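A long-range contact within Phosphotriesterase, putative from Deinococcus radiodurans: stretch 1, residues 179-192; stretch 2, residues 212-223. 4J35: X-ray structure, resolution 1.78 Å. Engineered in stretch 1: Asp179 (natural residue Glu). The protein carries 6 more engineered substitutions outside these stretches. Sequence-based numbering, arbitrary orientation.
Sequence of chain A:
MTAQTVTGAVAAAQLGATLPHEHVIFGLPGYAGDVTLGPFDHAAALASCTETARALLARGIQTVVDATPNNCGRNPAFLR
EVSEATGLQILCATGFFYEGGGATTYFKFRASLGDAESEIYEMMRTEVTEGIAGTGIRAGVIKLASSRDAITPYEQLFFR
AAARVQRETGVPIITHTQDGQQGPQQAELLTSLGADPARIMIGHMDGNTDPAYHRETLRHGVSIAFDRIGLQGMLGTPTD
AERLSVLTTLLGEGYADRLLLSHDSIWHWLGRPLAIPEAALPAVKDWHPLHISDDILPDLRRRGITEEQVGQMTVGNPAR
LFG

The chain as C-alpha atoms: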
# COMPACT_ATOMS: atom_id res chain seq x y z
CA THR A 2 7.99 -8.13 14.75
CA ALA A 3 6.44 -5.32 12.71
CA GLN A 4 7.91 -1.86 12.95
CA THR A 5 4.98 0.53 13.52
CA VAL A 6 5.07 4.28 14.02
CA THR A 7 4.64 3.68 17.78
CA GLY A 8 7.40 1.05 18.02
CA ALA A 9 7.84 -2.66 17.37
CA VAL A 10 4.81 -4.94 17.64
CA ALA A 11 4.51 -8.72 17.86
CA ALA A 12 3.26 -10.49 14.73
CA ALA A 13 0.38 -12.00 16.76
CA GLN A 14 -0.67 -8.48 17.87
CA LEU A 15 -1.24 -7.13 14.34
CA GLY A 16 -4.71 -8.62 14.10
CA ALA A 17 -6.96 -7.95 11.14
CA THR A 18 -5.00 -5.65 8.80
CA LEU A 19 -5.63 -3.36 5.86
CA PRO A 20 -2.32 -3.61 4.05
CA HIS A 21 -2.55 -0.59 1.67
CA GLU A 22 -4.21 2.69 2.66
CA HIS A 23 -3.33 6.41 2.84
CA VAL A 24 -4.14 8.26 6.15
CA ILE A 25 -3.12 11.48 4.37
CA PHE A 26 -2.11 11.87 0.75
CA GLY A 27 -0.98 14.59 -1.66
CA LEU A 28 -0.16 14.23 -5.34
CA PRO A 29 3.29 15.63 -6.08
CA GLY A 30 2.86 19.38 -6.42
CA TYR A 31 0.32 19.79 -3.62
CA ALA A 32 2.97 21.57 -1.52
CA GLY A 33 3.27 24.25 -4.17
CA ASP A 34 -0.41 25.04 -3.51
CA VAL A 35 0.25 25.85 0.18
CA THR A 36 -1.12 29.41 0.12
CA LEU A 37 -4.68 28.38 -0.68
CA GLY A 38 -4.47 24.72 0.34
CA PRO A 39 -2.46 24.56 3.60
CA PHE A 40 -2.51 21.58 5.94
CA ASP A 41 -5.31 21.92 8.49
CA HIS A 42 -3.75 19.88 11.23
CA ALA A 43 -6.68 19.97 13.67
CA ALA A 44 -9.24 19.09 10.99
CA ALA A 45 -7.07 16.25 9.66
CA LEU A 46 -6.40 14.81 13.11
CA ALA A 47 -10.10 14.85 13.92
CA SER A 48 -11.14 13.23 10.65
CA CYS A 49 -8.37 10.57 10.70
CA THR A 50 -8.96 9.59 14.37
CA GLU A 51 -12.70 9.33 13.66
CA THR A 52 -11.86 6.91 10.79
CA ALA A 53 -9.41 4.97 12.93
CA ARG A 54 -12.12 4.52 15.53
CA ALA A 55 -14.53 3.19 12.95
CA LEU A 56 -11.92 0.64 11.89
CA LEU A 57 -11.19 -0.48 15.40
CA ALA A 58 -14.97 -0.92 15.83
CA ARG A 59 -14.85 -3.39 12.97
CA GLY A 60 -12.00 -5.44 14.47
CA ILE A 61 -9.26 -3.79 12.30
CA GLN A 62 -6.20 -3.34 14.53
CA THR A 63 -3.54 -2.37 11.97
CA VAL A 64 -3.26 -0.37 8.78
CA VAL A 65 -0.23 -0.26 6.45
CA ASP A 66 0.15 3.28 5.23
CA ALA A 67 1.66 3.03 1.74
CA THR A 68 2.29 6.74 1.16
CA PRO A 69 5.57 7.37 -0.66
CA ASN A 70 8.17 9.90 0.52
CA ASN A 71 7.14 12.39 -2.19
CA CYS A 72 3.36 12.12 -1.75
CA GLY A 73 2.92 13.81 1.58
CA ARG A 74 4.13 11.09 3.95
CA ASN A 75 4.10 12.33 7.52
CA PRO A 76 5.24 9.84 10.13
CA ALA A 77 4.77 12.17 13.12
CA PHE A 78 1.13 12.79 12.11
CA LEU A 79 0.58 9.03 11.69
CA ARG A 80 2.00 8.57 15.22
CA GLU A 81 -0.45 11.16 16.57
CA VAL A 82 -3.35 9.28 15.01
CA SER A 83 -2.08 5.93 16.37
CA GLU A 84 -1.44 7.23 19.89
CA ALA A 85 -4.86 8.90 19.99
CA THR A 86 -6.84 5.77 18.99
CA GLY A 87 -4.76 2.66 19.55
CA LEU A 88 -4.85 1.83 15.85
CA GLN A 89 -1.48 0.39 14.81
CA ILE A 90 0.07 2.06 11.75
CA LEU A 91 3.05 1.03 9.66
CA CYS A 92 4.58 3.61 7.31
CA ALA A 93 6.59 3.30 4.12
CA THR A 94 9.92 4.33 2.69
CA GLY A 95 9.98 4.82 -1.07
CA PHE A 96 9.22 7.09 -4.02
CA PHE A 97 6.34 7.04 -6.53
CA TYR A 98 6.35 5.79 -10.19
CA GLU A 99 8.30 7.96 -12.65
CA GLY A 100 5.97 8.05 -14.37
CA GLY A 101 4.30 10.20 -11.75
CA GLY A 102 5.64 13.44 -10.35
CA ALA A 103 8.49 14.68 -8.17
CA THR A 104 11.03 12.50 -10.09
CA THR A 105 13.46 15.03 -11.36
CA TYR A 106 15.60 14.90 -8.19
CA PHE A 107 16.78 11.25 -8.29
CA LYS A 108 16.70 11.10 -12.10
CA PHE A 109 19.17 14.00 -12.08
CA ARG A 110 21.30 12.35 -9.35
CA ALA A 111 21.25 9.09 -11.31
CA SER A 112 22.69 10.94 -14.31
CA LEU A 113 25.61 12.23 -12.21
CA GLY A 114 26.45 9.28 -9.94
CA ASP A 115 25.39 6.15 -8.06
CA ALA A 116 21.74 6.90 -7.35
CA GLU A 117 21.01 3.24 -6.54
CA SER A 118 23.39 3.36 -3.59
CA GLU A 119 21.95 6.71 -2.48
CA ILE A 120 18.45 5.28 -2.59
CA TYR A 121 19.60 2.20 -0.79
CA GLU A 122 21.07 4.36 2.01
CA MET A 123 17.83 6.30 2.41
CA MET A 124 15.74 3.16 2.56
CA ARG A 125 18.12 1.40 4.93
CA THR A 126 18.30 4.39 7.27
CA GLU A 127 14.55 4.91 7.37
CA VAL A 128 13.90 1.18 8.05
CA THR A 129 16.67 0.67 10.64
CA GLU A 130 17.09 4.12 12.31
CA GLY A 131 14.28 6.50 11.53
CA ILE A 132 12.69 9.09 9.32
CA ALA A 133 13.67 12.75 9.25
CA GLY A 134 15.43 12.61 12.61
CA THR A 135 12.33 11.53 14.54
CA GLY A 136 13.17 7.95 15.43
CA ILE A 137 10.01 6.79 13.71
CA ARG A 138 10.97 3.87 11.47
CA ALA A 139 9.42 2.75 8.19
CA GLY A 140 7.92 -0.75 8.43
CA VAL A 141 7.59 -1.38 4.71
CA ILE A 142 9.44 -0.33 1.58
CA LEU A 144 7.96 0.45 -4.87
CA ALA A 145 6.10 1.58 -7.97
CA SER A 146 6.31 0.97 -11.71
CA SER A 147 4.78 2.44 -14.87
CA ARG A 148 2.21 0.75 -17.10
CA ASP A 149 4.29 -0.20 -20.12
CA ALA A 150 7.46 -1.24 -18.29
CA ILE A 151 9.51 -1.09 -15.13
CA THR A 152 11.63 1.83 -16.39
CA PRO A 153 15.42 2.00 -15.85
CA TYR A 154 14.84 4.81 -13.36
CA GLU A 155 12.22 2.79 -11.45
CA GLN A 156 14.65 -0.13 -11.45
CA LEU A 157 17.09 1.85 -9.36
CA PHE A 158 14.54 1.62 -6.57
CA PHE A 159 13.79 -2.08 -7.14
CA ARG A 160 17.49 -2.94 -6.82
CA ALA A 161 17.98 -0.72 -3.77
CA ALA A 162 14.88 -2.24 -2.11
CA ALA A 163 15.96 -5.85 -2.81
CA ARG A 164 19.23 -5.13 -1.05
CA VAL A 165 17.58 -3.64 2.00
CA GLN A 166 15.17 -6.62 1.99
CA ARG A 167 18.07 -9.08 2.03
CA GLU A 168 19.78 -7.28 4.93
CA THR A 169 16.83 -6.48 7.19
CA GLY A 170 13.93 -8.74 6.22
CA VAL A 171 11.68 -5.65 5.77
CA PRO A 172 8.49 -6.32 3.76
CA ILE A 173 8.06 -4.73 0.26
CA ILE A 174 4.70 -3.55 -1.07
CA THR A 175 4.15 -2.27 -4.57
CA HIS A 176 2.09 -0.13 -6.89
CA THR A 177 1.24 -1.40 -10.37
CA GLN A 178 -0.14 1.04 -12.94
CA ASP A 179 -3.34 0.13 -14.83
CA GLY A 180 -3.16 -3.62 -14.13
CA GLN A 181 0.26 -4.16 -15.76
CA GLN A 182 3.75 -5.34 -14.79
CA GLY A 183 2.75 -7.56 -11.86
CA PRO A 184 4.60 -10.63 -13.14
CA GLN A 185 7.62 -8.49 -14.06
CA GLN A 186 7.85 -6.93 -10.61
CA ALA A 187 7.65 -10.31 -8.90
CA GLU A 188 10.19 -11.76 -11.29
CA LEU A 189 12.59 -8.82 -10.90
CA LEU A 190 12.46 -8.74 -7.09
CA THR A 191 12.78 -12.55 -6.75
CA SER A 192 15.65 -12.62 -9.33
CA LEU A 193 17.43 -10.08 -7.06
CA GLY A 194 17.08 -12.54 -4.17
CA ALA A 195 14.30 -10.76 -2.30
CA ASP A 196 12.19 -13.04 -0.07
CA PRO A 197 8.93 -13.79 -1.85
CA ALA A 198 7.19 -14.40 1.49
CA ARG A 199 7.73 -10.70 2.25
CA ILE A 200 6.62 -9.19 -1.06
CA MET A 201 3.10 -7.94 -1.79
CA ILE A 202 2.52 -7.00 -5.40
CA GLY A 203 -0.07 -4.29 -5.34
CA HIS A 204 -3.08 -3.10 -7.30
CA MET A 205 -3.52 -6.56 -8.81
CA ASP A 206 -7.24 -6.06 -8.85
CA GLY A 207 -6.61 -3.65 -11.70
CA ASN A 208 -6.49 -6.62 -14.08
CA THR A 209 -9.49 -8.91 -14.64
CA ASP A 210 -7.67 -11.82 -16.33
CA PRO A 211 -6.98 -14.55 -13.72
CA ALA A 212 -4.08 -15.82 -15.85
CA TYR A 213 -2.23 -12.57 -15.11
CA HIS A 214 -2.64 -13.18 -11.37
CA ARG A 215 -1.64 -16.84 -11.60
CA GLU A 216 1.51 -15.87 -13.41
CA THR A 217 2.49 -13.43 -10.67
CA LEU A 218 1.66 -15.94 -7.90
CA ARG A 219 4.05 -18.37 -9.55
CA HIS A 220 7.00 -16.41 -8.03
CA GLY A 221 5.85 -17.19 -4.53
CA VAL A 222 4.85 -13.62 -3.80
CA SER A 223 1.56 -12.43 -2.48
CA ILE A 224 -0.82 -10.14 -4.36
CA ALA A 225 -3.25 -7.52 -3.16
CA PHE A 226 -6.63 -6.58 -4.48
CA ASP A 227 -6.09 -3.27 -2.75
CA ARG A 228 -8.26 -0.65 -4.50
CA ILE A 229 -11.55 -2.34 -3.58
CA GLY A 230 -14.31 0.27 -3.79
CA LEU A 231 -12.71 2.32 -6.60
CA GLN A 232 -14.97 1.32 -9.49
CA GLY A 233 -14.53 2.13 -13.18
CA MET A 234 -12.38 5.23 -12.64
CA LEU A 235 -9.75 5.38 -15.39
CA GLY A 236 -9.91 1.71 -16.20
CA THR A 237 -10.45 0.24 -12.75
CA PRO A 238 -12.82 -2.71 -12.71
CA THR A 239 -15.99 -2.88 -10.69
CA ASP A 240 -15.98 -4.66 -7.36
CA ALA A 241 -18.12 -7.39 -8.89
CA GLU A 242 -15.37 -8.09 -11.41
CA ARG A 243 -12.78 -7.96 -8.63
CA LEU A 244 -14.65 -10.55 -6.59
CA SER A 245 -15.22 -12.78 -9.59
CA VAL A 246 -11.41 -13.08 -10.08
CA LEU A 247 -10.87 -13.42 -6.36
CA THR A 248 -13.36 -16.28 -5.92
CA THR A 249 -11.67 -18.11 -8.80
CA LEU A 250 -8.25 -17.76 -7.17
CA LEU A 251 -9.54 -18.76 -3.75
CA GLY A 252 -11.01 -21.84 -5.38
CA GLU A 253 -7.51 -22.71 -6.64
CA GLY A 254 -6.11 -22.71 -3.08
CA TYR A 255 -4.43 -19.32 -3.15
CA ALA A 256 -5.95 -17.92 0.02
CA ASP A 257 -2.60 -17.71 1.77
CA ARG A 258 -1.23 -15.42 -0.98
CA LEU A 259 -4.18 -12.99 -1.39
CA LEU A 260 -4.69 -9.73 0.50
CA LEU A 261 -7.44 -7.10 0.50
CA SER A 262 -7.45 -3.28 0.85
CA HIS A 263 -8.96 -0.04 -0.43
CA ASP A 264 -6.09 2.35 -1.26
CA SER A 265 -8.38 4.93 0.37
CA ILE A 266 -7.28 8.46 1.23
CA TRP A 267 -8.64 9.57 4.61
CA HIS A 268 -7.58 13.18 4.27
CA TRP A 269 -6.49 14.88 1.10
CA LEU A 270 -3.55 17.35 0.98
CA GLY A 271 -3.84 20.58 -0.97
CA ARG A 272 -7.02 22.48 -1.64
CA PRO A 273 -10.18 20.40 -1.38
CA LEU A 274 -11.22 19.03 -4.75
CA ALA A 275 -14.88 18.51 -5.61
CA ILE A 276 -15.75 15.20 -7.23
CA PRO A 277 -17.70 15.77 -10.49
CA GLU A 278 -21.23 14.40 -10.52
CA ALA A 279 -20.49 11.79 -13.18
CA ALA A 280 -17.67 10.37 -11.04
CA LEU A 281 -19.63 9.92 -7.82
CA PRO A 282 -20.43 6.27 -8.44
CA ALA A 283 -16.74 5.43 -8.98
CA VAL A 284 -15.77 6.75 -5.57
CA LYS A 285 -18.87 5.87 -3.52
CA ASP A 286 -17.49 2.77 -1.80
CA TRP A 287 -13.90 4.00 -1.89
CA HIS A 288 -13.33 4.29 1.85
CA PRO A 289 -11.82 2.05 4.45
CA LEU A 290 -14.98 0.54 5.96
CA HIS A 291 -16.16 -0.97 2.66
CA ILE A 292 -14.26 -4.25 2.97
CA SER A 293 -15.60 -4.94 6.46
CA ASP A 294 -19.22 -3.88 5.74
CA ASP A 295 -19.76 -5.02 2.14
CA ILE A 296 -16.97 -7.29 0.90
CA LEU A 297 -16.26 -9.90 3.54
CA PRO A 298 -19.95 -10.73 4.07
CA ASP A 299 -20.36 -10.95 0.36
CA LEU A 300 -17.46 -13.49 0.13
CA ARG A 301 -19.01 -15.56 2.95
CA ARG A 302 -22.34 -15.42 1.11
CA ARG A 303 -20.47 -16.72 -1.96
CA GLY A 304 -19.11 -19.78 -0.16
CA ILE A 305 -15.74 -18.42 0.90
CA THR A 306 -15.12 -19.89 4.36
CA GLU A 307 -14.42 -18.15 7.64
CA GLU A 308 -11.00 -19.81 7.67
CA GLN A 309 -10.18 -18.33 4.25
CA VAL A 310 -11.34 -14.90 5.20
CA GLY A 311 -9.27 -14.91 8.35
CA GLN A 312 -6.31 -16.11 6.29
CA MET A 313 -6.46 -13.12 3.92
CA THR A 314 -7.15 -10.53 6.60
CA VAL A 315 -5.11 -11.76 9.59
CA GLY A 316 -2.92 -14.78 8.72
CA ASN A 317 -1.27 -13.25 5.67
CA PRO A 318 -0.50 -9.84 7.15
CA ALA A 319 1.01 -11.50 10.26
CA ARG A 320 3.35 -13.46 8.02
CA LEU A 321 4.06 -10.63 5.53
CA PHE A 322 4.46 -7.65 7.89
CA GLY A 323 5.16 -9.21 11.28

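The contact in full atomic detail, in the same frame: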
# COMPACT_ATOMS: atom_id res chain seq x y z
N ASP A 179 -2.34 0.67 -13.90
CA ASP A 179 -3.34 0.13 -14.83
C ASP A 179 -3.23 -1.39 -15.09
O ASP A 179 -3.32 -1.84 -16.22
CB ASP A 179 -3.31 0.92 -16.16
CG ASP A 179 -4.35 0.44 -17.17
OD1 ASP A 179 -5.56 0.74 -17.01
OD2 ASP A 179 -3.95 -0.24 -18.14
N GLY A 180 -3.07 -2.17 -14.02
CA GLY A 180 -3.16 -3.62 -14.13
C GLY A 180 -2.06 -4.24 -14.98
O GLY A 180 -2.29 -5.26 -15.62
N GLN A 181 -0.87 -3.64 -14.98
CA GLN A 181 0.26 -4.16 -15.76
C GLN A 181 1.52 -4.28 -14.93
O GLN A 181 1.69 -3.58 -13.94
CB GLN A 181 0.55 -3.23 -16.93
CG GLN A 181 -0.56 -3.17 -17.94
CD GLN A 181 -0.58 -4.39 -18.80
OE1 GLN A 181 0.13 -4.46 -19.81
NE2 GLN A 181 -1.36 -5.39 -18.40
N GLN A 182 2.42 -5.16 -15.38
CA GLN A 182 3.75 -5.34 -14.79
C GLN A 182 3.79 -6.13 -13.49
O GLN A 182 4.84 -6.20 -12.86
CB GLN A 182 4.46 -3.99 -14.60
CG GLN A 182 4.54 -3.15 -15.85
CD GLN A 182 5.19 -3.88 -17.02
OE1 GLN A 182 6.17 -4.62 -16.86
NE2 GLN A 182 4.64 -3.67 -18.21
N GLY A 183 2.68 -6.72 -13.05
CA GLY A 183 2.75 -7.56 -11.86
C GLY A 183 3.77 -8.70 -11.97
O GLY A 183 4.64 -8.87 -11.13
N PRO A 184 3.66 -9.50 -13.02
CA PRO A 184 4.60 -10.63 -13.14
C PRO A 184 6.08 -10.17 -13.24
O PRO A 184 7.02 -10.81 -12.71
CB PRO A 184 4.15 -11.31 -14.43
CG PRO A 184 2.70 -10.94 -14.55
CD PRO A 184 2.66 -9.49 -14.09
N GLN A 185 6.28 -9.06 -13.92
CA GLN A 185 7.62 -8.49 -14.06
C GLN A 185 8.18 -7.98 -12.74
O GLN A 185 9.36 -8.11 -12.48
CB GLN A 185 7.63 -7.36 -15.06
CG GLN A 185 7.44 -7.80 -16.48
CD GLN A 185 6.00 -7.85 -16.85
OE1 GLN A 185 5.14 -8.07 -16.00
NE2 GLN A 185 5.71 -7.63 -18.12
N GLN A 186 7.35 -7.36 -11.90
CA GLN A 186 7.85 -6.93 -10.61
C GLN A 186 8.29 -8.13 -9.77
O GLN A 186 9.32 -8.08 -9.06
CB GLN A 186 6.72 -6.17 -9.87
CG GLN A 186 6.44 -4.76 -10.38
CD GLN A 186 5.47 -4.02 -9.46
OE1 GLN A 186 4.91 -4.62 -8.55
NE2 GLN A 186 5.26 -2.73 -9.71
N ALA A 187 7.47 -9.17 -9.77
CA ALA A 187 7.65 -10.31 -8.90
C ALA A 187 8.89 -11.03 -9.38
O ALA A 187 9.73 -11.43 -8.60
CB ALA A 187 6.42 -11.25 -8.95
N GLU A 188 9.01 -11.11 -10.69
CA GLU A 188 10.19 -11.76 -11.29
C GLU A 188 11.49 -10.99 -11.04
O GLU A 188 12.53 -11.60 -10.76
CB GLU A 188 9.99 -11.87 -12.78
CG GLU A 188 11.22 -12.48 -13.46
CD GLU A 188 11.02 -12.58 -14.93
OE1 GLU A 188 10.64 -11.55 -15.53
OE2 GLU A 188 11.19 -13.69 -15.47
N LEU A 189 11.43 -9.67 -11.16
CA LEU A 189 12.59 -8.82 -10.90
C LEU A 189 13.03 -8.90 -9.43
O LEU A 189 14.19 -9.17 -9.12
CB LEU A 189 12.33 -7.38 -11.32
CG LEU A 189 13.41 -6.36 -10.99
CD1 LEU A 189 14.77 -6.80 -11.57
CD2 LEU A 189 13.04 -4.96 -11.51
N LEU A 190 12.12 -8.67 -8.50
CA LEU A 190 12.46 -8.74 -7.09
C LEU A 190 12.96 -10.14 -6.65
O LEU A 190 13.90 -10.24 -5.86
CB LEU A 190 11.24 -8.34 -6.23
CG LEU A 190 10.91 -6.84 -6.30
CD1 LEU A 190 9.49 -6.63 -5.62
CD2 LEU A 190 11.96 -5.99 -5.64
N THR A 191 12.32 -11.20 -7.11
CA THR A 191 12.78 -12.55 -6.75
C THR A 191 14.17 -12.84 -7.37
O THR A 191 15.04 -13.40 -6.70
CB THR A 191 11.79 -13.69 -7.13
OG1 THR A 191 11.42 -13.61 -8.52
CG2 THR A 191 10.54 -13.62 -6.24
N SER A 192 14.37 -12.41 -8.62
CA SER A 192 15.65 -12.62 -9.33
C SER A 192 16.79 -11.93 -8.57
O SER A 192 17.95 -12.36 -8.65
CB SER A 192 15.60 -12.08 -10.77
OG SER A 192 15.60 -10.64 -10.81
N ALA A 212 -5.35 -15.23 -15.41
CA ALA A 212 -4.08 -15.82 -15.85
C ALA A 212 -2.93 -14.88 -15.50
O ALA A 212 -1.81 -15.33 -15.25
CB ALA A 212 -4.09 -16.10 -17.35
N TYR A 213 -3.22 -13.59 -15.46
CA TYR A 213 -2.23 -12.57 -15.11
C TYR A 213 -1.87 -12.70 -13.64
O TYR A 213 -0.70 -12.64 -13.27
CB TYR A 213 -2.82 -11.20 -15.43
CG TYR A 213 -2.06 -9.99 -14.92
CD1 TYR A 213 -0.96 -9.49 -15.61
CD2 TYR A 213 -2.47 -9.33 -13.78
CE1 TYR A 213 -0.28 -8.36 -15.15
CE2 TYR A 213 -1.81 -8.20 -13.32
CZ TYR A 213 -0.72 -7.72 -14.00
OH TYR A 213 -0.08 -6.60 -13.53
N HIS A 214 -2.87 -12.92 -12.79
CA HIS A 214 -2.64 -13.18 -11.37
C HIS A 214 -1.87 -14.48 -11.13
O HIS A 214 -0.98 -14.55 -10.30
CB HIS A 214 -3.97 -13.23 -10.62
CG HIS A 214 -4.80 -12.02 -10.82
ND1 HIS A 214 -5.50 -11.78 -11.98
CD2 HIS A 214 -5.01 -10.94 -10.03
CE1 HIS A 214 -6.10 -10.61 -11.90
NE2 HIS A 214 -5.82 -10.08 -10.73
N ARG A 215 -2.28 -15.53 -11.82
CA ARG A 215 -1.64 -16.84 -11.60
C ARG A 215 -0.16 -16.76 -11.96
O ARG A 215 0.72 -17.29 -11.28
CB ARG A 215 -2.35 -17.88 -12.43
CG ARG A 215 -3.69 -18.28 -11.82
CD ARG A 215 -4.28 -19.47 -12.50
NE ARG A 215 -4.95 -19.09 -13.73
CZ ARG A 215 -6.26 -19.12 -13.92
NH1 ARG A 215 -7.10 -19.52 -12.96
NH2 ARG A 215 -6.73 -18.72 -15.10
N GLU A 216 0.12 -16.05 -13.03
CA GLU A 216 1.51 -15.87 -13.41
C GLU A 216 2.35 -15.14 -12.35
O GLU A 216 3.49 -15.50 -12.10
CB GLU A 216 1.62 -15.11 -14.71
CG GLU A 216 3.03 -15.05 -15.20
CD GLU A 216 3.16 -14.35 -16.52
OE1 GLU A 216 2.11 -14.00 -17.10
OE2 GLU A 216 4.31 -14.15 -16.97
N THR A 217 1.80 -14.10 -11.73
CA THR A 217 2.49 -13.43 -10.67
C THR A 217 2.72 -14.33 -9.47
O THR A 217 3.83 -14.33 -8.88
CB THR A 217 1.64 -12.14 -10.20
OG1 THR A 217 1.33 -11.36 -11.35
CG2 THR A 217 2.44 -11.30 -9.26
N LEU A 218 1.69 -15.13 -9.13
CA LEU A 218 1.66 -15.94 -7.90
C LEU A 218 2.71 -17.05 -8.00
O LEU A 218 3.22 -17.56 -7.02
CB LEU A 218 0.30 -16.58 -7.70
CG LEU A 218 -0.68 -15.50 -7.14
CD1 LEU A 218 -2.09 -15.96 -7.32
CD2 LEU A 218 -0.34 -15.28 -5.68
N ARG A 219 3.00 -17.38 -9.23
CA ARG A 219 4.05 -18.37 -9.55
C ARG A 219 5.43 -18.08 -8.90
O ARG A 219 6.24 -18.99 -8.70
CB ARG A 219 4.19 -18.40 -11.07
CG ARG A 219 5.11 -19.44 -11.62
CD ARG A 219 4.32 -20.71 -11.87
NE ARG A 219 3.68 -20.71 -13.19
CZ ARG A 219 4.12 -21.38 -14.25
NH1 ARG A 219 5.21 -22.14 -14.17
NH2 ARG A 219 3.46 -21.31 -15.40
N HIS A 220 5.70 -16.81 -8.56
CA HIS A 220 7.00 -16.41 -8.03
C HIS A 220 7.07 -16.52 -6.55
O HIS A 220 8.11 -16.23 -5.95
CB HIS A 220 7.33 -14.99 -8.49
CG HIS A 220 7.57 -14.89 -9.96
ND1 HIS A 220 6.61 -14.45 -10.84
CD2 HIS A 220 8.63 -15.26 -10.71
CE1 HIS A 220 7.08 -14.51 -12.07
NE2 HIS A 220 8.30 -15.01 -12.02
N GLY A 221 5.94 -16.94 -5.96
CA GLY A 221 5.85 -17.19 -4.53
C GLY A 221 5.44 -15.97 -3.74
O GLY A 221 5.38 -16.04 -2.50
N VAL A 222 5.23 -14.87 -4.44
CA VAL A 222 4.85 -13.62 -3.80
C VAL A 222 3.38 -13.64 -3.47
O VAL A 222 2.61 -14.48 -3.93
CB VAL A 222 5.18 -12.35 -4.65
CG1 VAL A 222 6.72 -12.22 -4.92
CG2 VAL A 222 4.37 -12.34 -5.98
N SER A 223 2.97 -12.67 -2.65
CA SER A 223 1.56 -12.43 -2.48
C SER A 223 1.05 -11.28 -3.36
O SER A 223 1.82 -10.49 -3.91
CB SER A 223 1.32 -12.12 -1.02
OG SER A 223 1.67 -13.22 -0.21

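The helix that begins at Gly183 and the helix that runs through residues 212-218 lie side by side and point the same way, their axes 3° from parallel and 8.4 Å apart at closest approach. Together the two stretches bury 533 Å² of surface, and much of the contact is van der Waals packing.

Walking along stretch 2, Ala212 is out of reach, and the contact opens with Tyr213. Its CA-to-CB bond points sideways, but with chi1 in t the ring extends to the start of the partner helix. There the backbone N of Gly183 donates a hydrogen bond to Tyr213 OH, 2.8 Å away. This bond occupies an amide in the first turn, where no preceding helical carbonyl is available. The hydroxyl fits closely into the loop before the helix, with Gln181 C 3.1 Å from Tyr213 OH. Glycine at 183 suits this packing: an ideal CB there would lie 2.9 Å from Tyr213 OH, a clash, and 3.2 Å from Thr217 OG1. Farther back along the ring, Tyr213 CE1 meets Pro184 CD at 3.3 Å, an apolar contact.

His214 points away and Arg215 is out of reach, as expected one and two residues further round a helix. Glu216 touches the contact only at its margin, its OE2 3.8 Å from Pro184 CB.

One turn after Tyr213, Thr217 sits where the backbones come nearest, its CA 4.3 Å from the CA of Pro184. Thr217 OG1 donates a hydrogen bond to Tyr213 O (3.1 Å) within its own helix. It also packs against the proline, 3.5 Å from Pro184 CG; the proline nitrogen has no hydrogen to offer it. The methyl Thr217 CG2 lies 4.0 Å from Ala187 CB.

A type I turn from Leu218 to Gly221 follows, and it carries His220, whose CA-to-CB bond points toward the partner helix. Ala187 C and Glu188 CA lie over one face of the imidazole, and Ala187 CB approaches His220 ND1 to 3.7 Å. A weak hydrogen bond from His220 ND1 to Thr217 O (3.4 Å) ties the ring back to its own stretch. Thr191 CG2 reaches the backbone at His220 O, 3.6 Å away, while Thr191 OG1 is engaged with Ala187 O at 2.8 Å.

Gly221, with positive phi, makes no contact. Beyond it, Val222 points back toward the partner helix and closes the interface, its CG2 3.8 Å from Ala187 CB; Ser223 is out of reach.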